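PDB 3NO4: creatinine amidohydrolase from Nostoc punctiforme PCC 73102, which probably hydrolyses non-peptide carbon-nitrogen bonds in linear amides, as a metal-dependent member of the creatininase superfamily. Local coordinates for residues I40-G45 / F123-G128; T135-F140 / C160-W165. One frame throughout, in Å; residues are numbered along the deposited sequence. Where two conformers were deposited one is given.

Interaction 1: I40-G45 / F123-G128; sequences IIFPIG and FYFING
Strands 40-44 and 123-127 run parallel in register, Ile40 beside Phe123 through Ile44 beside Asn127, their axes 4.6 Å apart at closest and turned 25° against each other. Five backbone hydrogen bonds join them, from Tyr124 N to Ile40 O at the start to Gly128 N reaching Ile44 O just past the strand ends. On the face that carries Ile40, Phe42, Phe123 and Phe125, the methyl CG2 of Ile40 presses on CD2 of Phe123 at 3.5 Å. The Phe42 and Phe125 side chains run alongside each other, their near-parallel planes (23°) offset so that little of one ring covers the other; the closest touch is made by CB of Phe42, 3.7 Å from CD2 of Phe125. Phe123 CD2 comes to the edge of the Phe42 ring, near its plane.

The two strands are neighbours within the parallel sheet of an alpha/beta fold, with helices on both faces. Helix 101-118 packs on Phe42 and Phe123, Phe140 of helix 132-150 meets the Phe125 ring, and Ala67 of helix 58-74 covers Ile41, Pro43 and Ile126. There Ile41 CG2, anti to the backbone N (chi1 -65° for CG1), meets CD1 of Ile126 at 3.5 Å. At the C-terminal end CG2 of Ile44 lies 3.6 Å from Asn127 OD1; that oxygen also nears Ile44 O, but both are acceptors and make no hydrogen bond. This buried amide is gripped from outside the pair: OD1 accepts from Asn132 ND2, while ND2 donates to Asn164 OD1 and His129 O. A leucine in place of Asn127 would probably leave the Asn164 and Asn132 amides without these mates and free the turn after the strand to shift. Beyond it, the nearest atom of Gly128 is about 6 Å from the bound nickel ion.

Interaction 2: T135-F140 / C160-W165; sequences TLKAAF and CQVANW
Phe140 lays its ring against strand 160-164 with one face over Cys160, whose CB sits 3.4 Å from the ring centroid and only 9° off the normal, a CH-pi contact. The sulfur is less central: SG lies 4.4 Å from the centroid, in an oblique sulfur-aromatic contact. On the opposite face, offset toward the rim, is the carbonyl oxygen of Leu136, one turn back in the same helix, so the ring is held between its own helix and the strand. At the ring edge, near its plane, is Val162 N, 3.9 Å from CE2.

Helix and strand run nearly antiparallel, at 170°, as the return leg of a beta-alpha-beta crossover: helix 132-150 follows strand 122-127 and covers the sheet before the chain re-enters it as strand 159-164. One helical turn before Phe140, Leu136 directs CD1 onto CG2 of Val162 at 3.7 Å. That methyl is placed anti to the backbone N, with chi1 58° for CG1. At the outer margin, Lys137 NZ and Asn164 ND2 share a water through two weak hydrogen bonds, while Lys137 also packs on Ala134 of a neighbouring subunit.

How the interactions relate
After an N-terminal part with helices 10-16 and 27-36 and the short strand 20-21, the chain lays down strand 39-44, passes through helix 58-74, strand 77-78 and helix 101-118, and returns as strand 122-127, where interaction 1 closes this long excursion. Helix 132-150 comes next, and strand 159-164 then closes the shorter loop of interaction 2. The contacts follow in series and neither nest nor cross. In their shared sheet, strand 122-127 lies between strands 39-44 and 159-164. Among their direct joints are a probable 2.8 Å hydrogen bond from Ala163 N to Phe125 O, Asn127 packing on Val162, and the meeting of the Phe125 and Phe140 rings, which ties helix 132-150 to strand 122-127.

Interaction 1: I40-G45 / F123-G128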
loop_
_atom_site.group_PDB
_atom_site.type_symbol
_atom_site.label_atom_id
_atom_site.label_comp_id
_atom_site.label_asym_id
_atom_site.label_seq_id
_atom_site.Cartn_x
_atom_site.Cartn_y
_atom_site.Cartn_z
ATOM N N ILE A 40 15.903 -23.912 -0.486
ATOM C CA ILE A 40 16.815 -22.796 -0.354
ATOM C C ILE A 40 16.732 -22.267 1.095
ATOM O O ILE A 40 15.636 -22.235 1.704
ATOM C CB ILE A 40 16.486 -21.657 -1.395
ATOM C CG1 ILE A 40 17.521 -20.537 -1.324
ATOM C CG2 ILE A 40 15.067 -21.133 -1.191
ATOM C CD1 ILE A 40 17.625 -19.634 -2.616
ATOM N N ILE A 41 17.895 -21.908 1.631
ATOM C CA ILE A 41 18.043 -21.343 2.977
ATOM C C ILE A 41 18.271 -19.848 2.815
ATOM O O ILE A 41 19.117 -19.446 1.983
ATOM C CB ILE A 41 19.195 -21.959 3.747
ATOM C CG1 ILE A 41 18.903 -23.435 3.995
ATOM C CG2 ILE A 41 19.430 -21.209 5.090
ATOM C CD1 ILE A 41 20.068 -24.199 4.571
ATOM N N PHE A 42 17.454 -19.041 3.500
ATOM C CA PHE A 42 17.733 -17.621 3.693
ATOM C C PHE A 42 18.176 -17.307 5.110
ATOM O O PHE A 42 17.418 -17.574 6.037
ATOM C CB PHE A 42 16.537 -16.752 3.319
ATOM C CG PHE A 42 16.423 -16.545 1.855
ATOM C CD1 PHE A 42 17.209 -15.591 1.224
ATOM C CD2 PHE A 42 15.572 -17.334 1.094
ATOM C CE1 PHE A 42 17.155 -15.421 -0.149
ATOM C CE2 PHE A 42 15.485 -17.167 -0.299
ATOM C CZ PHE A 42 16.302 -16.211 -0.919
ATOM N N PRO A 43 19.393 -16.736 5.283
ATOM C CA PRO A 43 19.688 -16.186 6.607
ATOM C C PRO A 43 18.951 -14.856 6.740
ATOM O O PRO A 43 18.966 -14.056 5.790
ATOM C CB PRO A 43 21.213 -16.000 6.602
ATOM C CG PRO A 43 21.706 -16.392 5.281
ATOM C CD PRO A 43 20.541 -16.591 4.374
ATOM N N ILE A 44 18.286 -14.649 7.864
ATOM C CA ILE A 44 17.630 -13.387 8.162
ATOM C C ILE A 44 18.024 -12.904 9.541
ATOM O O ILE A 44 17.884 -13.621 10.511
ATOM C CB ILE A 44 16.082 -13.387 7.937
ATOM C CG1 ILE A 44 15.493 -11.979 8.171
ATOM C CG2 ILE A 44 15.376 -14.420 8.803
ATOM C CD1 ILE A 44 14.001 -11.825 7.714
ATOM N N GLY A 45 18.555 -11.693 9.613
ATOM C CA GLY A 45 18.843 -11.048 10.894
ATOM C C GLY A 45 18.244 -9.656 11.039
ATOM O O GLY A 45 17.035 -9.427 10.791
ATOM N N PHE A 123 11.352 -23.103 1.402
ATOM C CA PHE A 123 12.055 -21.908 1.863
ATOM C C PHE A 123 12.283 -21.958 3.382
ATOM O O PHE A 123 11.310 -21.860 4.172
ATOM C CB PHE A 123 11.273 -20.653 1.497
ATOM C CG PHE A 123 11.154 -20.437 0.050
ATOM C CD1 PHE A 123 10.170 -21.118 -0.699
ATOM C CD2 PHE A 123 11.987 -19.557 -0.606
ATOM C CE1 PHE A 123 10.045 -20.918 -2.054
ATOM C CE2 PHE A 123 11.880 -19.367 -1.977
ATOM C CZ PHE A 123 10.896 -20.033 -2.699
ATOM N N TYR A 124 13.536 -22.157 3.777
ATOM C CA TYR A 124 13.948 -22.324 5.201
ATOM C C TYR A 124 14.697 -21.066 5.640
ATOM O O TYR A 124 15.825 -20.805 5.155
ATOM C CB TYR A 124 14.833 -23.567 5.321
ATOM C CG TYR A 124 15.044 -24.090 6.710
ATOM C CD1 TYR A 124 14.020 -24.718 7.392
ATOM C CD2 TYR A 124 16.290 -23.991 7.344
ATOM C CE1 TYR A 124 14.215 -25.244 8.665
ATOM C CE2 TYR A 124 16.490 -24.521 8.617
ATOM C CZ TYR A 124 15.436 -25.133 9.269
ATOM O OH TYR A 124 15.603 -25.654 10.513
ATOM N N PHE A 125 14.016 -20.214 6.407
ATOM C CA PHE A 125 14.569 -18.949 6.883
ATOM C C PHE A 125 15.235 -19.218 8.223
ATOM O O PHE A 125 14.536 -19.534 9.191
ATOM C CB PHE A 125 13.510 -17.877 7.078
ATOM C CG PHE A 125 12.932 -17.376 5.787
ATOM C CD1 PHE A 125 11.960 -18.106 5.119
ATOM C CD2 PHE A 125 13.428 -16.221 5.195
ATOM C CE1 PHE A 125 11.423 -17.615 3.849
ATOM C CE2 PHE A 125 12.906 -15.752 3.961
ATOM C CZ PHE A 125 11.909 -16.469 3.314
ATOM N N ILE A 126 16.558 -19.042 8.284
ATOM C CA ILE A 126 17.298 -19.230 9.538
ATOM C C ILE A 126 17.438 -17.853 10.093
ATOM O O ILE A 126 18.129 -16.998 9.520
ATOM C CB ILE A 126 18.634 -19.878 9.348
ATOM C CG1 ILE A 126 18.443 -21.345 8.925
ATOM C CG2 ILE A 126 19.453 -19.807 10.636
ATOM C CD1 ILE A 126 19.769 -22.052 8.479
ATOM N N ASN A 127 16.757 -17.638 11.215
ATOM C CA ASN A 127 16.539 -16.308 11.756
ATOM C C ASN A 127 17.390 -16.050 13.017
ATOM O O ASN A 127 17.560 -16.920 13.854
ATOM C CB ASN A 127 15.055 -16.134 12.037
ATOM C CG ASN A 127 14.728 -14.819 12.713
ATOM O OD1 ASN A 127 15.188 -13.750 12.291
ATOM N ND2 ASN A 127 13.904 -14.889 13.746
ATOM N N GLY A 128 17.896 -14.822 13.127
ATOM C CA GLY A 128 18.694 -14.376 14.252
ATOM C C GLY A 128 18.039 -13.347 15.160
ATOM O O GLY A 128 18.644 -12.981 16.143
#

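Interaction 2: T135-F140 / C160-W165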
loop_
_atom_site.group_PDB
_atom_site.type_symbol
_atom_site.label_atom_id
_atom_site.label_comp_id
_atom_site.label_asym_id
_atom_site.label_seq_id
_atom_site.Cartn_x
_atom_site.Cartn_y
_atom_site.Cartn_z
ATOM N N THR A 135 6.280 -11.005 12.043
ATOM C CA THR A 135 6.192 -10.430 10.695
ATOM C C THR A 135 6.489 -11.493 9.614
ATOM O O THR A 135 5.771 -11.540 8.619
ATOM C CB THR A 135 7.111 -9.193 10.551
ATOM O OG1 THR A 135 6.690 -8.187 11.502
ATOM C CG2 THR A 135 7.071 -8.626 9.112
ATOM N N LEU A 136 7.514 -12.341 9.839
ATOM C CA LEU A 136 7.836 -13.445 8.909
ATOM C C LEU A 136 6.668 -14.400 8.739
ATOM O O LEU A 136 6.336 -14.752 7.604
ATOM C CB LEU A 136 9.089 -14.253 9.303
ATOM C CG LEU A 136 10.439 -13.708 8.856
ATOM C CD1 LEU A 136 11.517 -14.598 9.469
ATOM C CD2 LEU A 136 10.596 -13.593 7.304
ATOM N N LYS A 137 6.063 -14.824 9.859
ATOM C CA LYS A 137 4.937 -15.743 9.786
ATOM C C LYS A 137 3.747 -15.097 9.032
ATOM O O LYS A 137 3.084 -15.728 8.185
ATOM C CB LYS A 137 4.542 -16.239 11.191
ATOM C CG LYS A 137 5.528 -17.286 11.743
ATOM C CD LYS A 137 5.070 -17.706 13.139
ATOM C CE LYS A 137 5.944 -18.839 13.759
ATOM N NZ LYS A 137 5.728 -18.814 15.261
ATOM N N ALA A 138 3.530 -13.811 9.293
ATOM C CA ALA A 138 2.543 -13.035 8.555
ATOM C C ALA A 138 2.848 -12.981 7.067
ATOM O O ALA A 138 1.967 -13.181 6.244
ATOM C CB ALA A 138 2.446 -11.638 9.132
ATOM N N ALA A 139 4.098 -12.705 6.743
ATOM C CA ALA A 139 4.586 -12.676 5.369
ATOM C C ALA A 139 4.375 -13.987 4.633
ATOM O O ALA A 139 4.050 -13.972 3.457
ATOM C CB ALA A 139 6.102 -12.273 5.319
ATOM N N PHE A 140 4.593 -15.106 5.311
ATOM C CA PHE A 140 4.333 -16.420 4.704
ATOM C C PHE A 140 2.906 -16.590 4.280
ATOM O O PHE A 140 2.653 -16.982 3.131
ATOM C CB PHE A 140 4.714 -17.579 5.634
ATOM C CG PHE A 140 6.164 -17.610 6.048
ATOM C CD1 PHE A 140 7.167 -16.881 5.391
ATOM C CD2 PHE A 140 6.529 -18.413 7.124
ATOM C CE1 PHE A 140 8.480 -16.938 5.817
ATOM C CE2 PHE A 140 7.831 -18.465 7.534
ATOM C CZ PHE A 140 8.804 -17.721 6.894
ATOM N N CYS A 160 7.056 -22.281 3.451
ATOM C CA CYS A 160 8.045 -21.501 4.161
ATOM C C CYS A 160 8.048 -21.901 5.628
ATOM O O CYS A 160 6.979 -22.225 6.203
ATOM C CB CYS A 160 7.750 -20.008 4.041
ATOM S SG CYS A 160 7.745 -19.330 2.361
ATOM N N GLN A 161 9.241 -21.902 6.219
ATOM C CA GLN A 161 9.418 -22.118 7.671
ATOM C C GLN A 161 10.538 -21.201 8.154
ATOM O O GLN A 161 11.525 -20.967 7.417
ATOM C CB GLN A 161 9.767 -23.579 8.008
ATOM C CG GLN A 161 9.649 -23.935 9.526
ATOM C CD GLN A 161 10.449 -25.144 9.970
ATOM O OE1 GLN A 161 10.371 -26.208 9.378
ATOM N NE2 GLN A 161 11.197 -24.983 11.054
ATOM N N VAL A 162 10.389 -20.707 9.378
ATOM C CA VAL A 162 11.411 -19.947 10.078
ATOM C C VAL A 162 11.990 -20.854 11.197
ATOM O O VAL A 162 11.244 -21.569 11.895
ATOM C CB VAL A 162 10.871 -18.585 10.612
ATOM C CG1 VAL A 162 9.699 -18.794 11.549
ATOM C CG2 VAL A 162 12.031 -17.799 11.303
ATOM N N ALA A 163 13.328 -20.890 11.297
ATOM C CA ALA A 163 14.024 -21.640 12.327
ATOM C C ALA A 163 14.885 -20.633 13.064
ATOM O O ALA A 163 15.746 -19.980 12.457
ATOM C CB ALA A 163 14.881 -22.729 11.701
ATOM N N ASN A 164 14.666 -20.506 14.359
ATOM C CA ASN A 164 15.314 -19.483 15.160
ATOM C C ASN A 164 16.472 -20.140 15.879
ATOM O O ASN A 164 16.242 -20.959 16.734
ATOM C CB ASN A 164 14.307 -18.887 16.130
ATOM C CG ASN A 164 13.106 -18.321 15.410
ATOM O OD1 ASN A 164 13.253 -17.369 14.632
ATOM N ND2 ASN A 164 11.923 -18.917 15.626
ATOM N N TRP A 165 17.719 -19.784 15.528
ATOM C CA TRP A 165 18.879 -20.500 16.079
ATOM C C TRP A 165 18.934 -20.486 17.611
ATOM O O TRP A 165 19.262 -21.488 18.229
ATOM C CB TRP A 165 20.183 -19.979 15.507
ATOM C CG TRP A 165 20.748 -18.719 16.108
ATOM C CD1 TRP A 165 20.546 -17.469 15.690
ATOM C CD2 TRP A 165 21.622 -18.640 17.228
ATOM N NE1 TRP A 165 21.257 -16.587 16.458
ATOM C CE2 TRP A 165 21.916 -17.281 17.428
ATOM C CE3 TRP A 165 22.216 -19.592 18.061
ATOM C CZ2 TRP A 165 22.789 -16.834 18.445
ATOM C CZ3 TRP A 165 23.067 -19.160 19.092
ATOM C CH2 TRP A 165 23.335 -17.784 19.274
HETATM O O HOH W 1 8.916 -19.416 15.191
#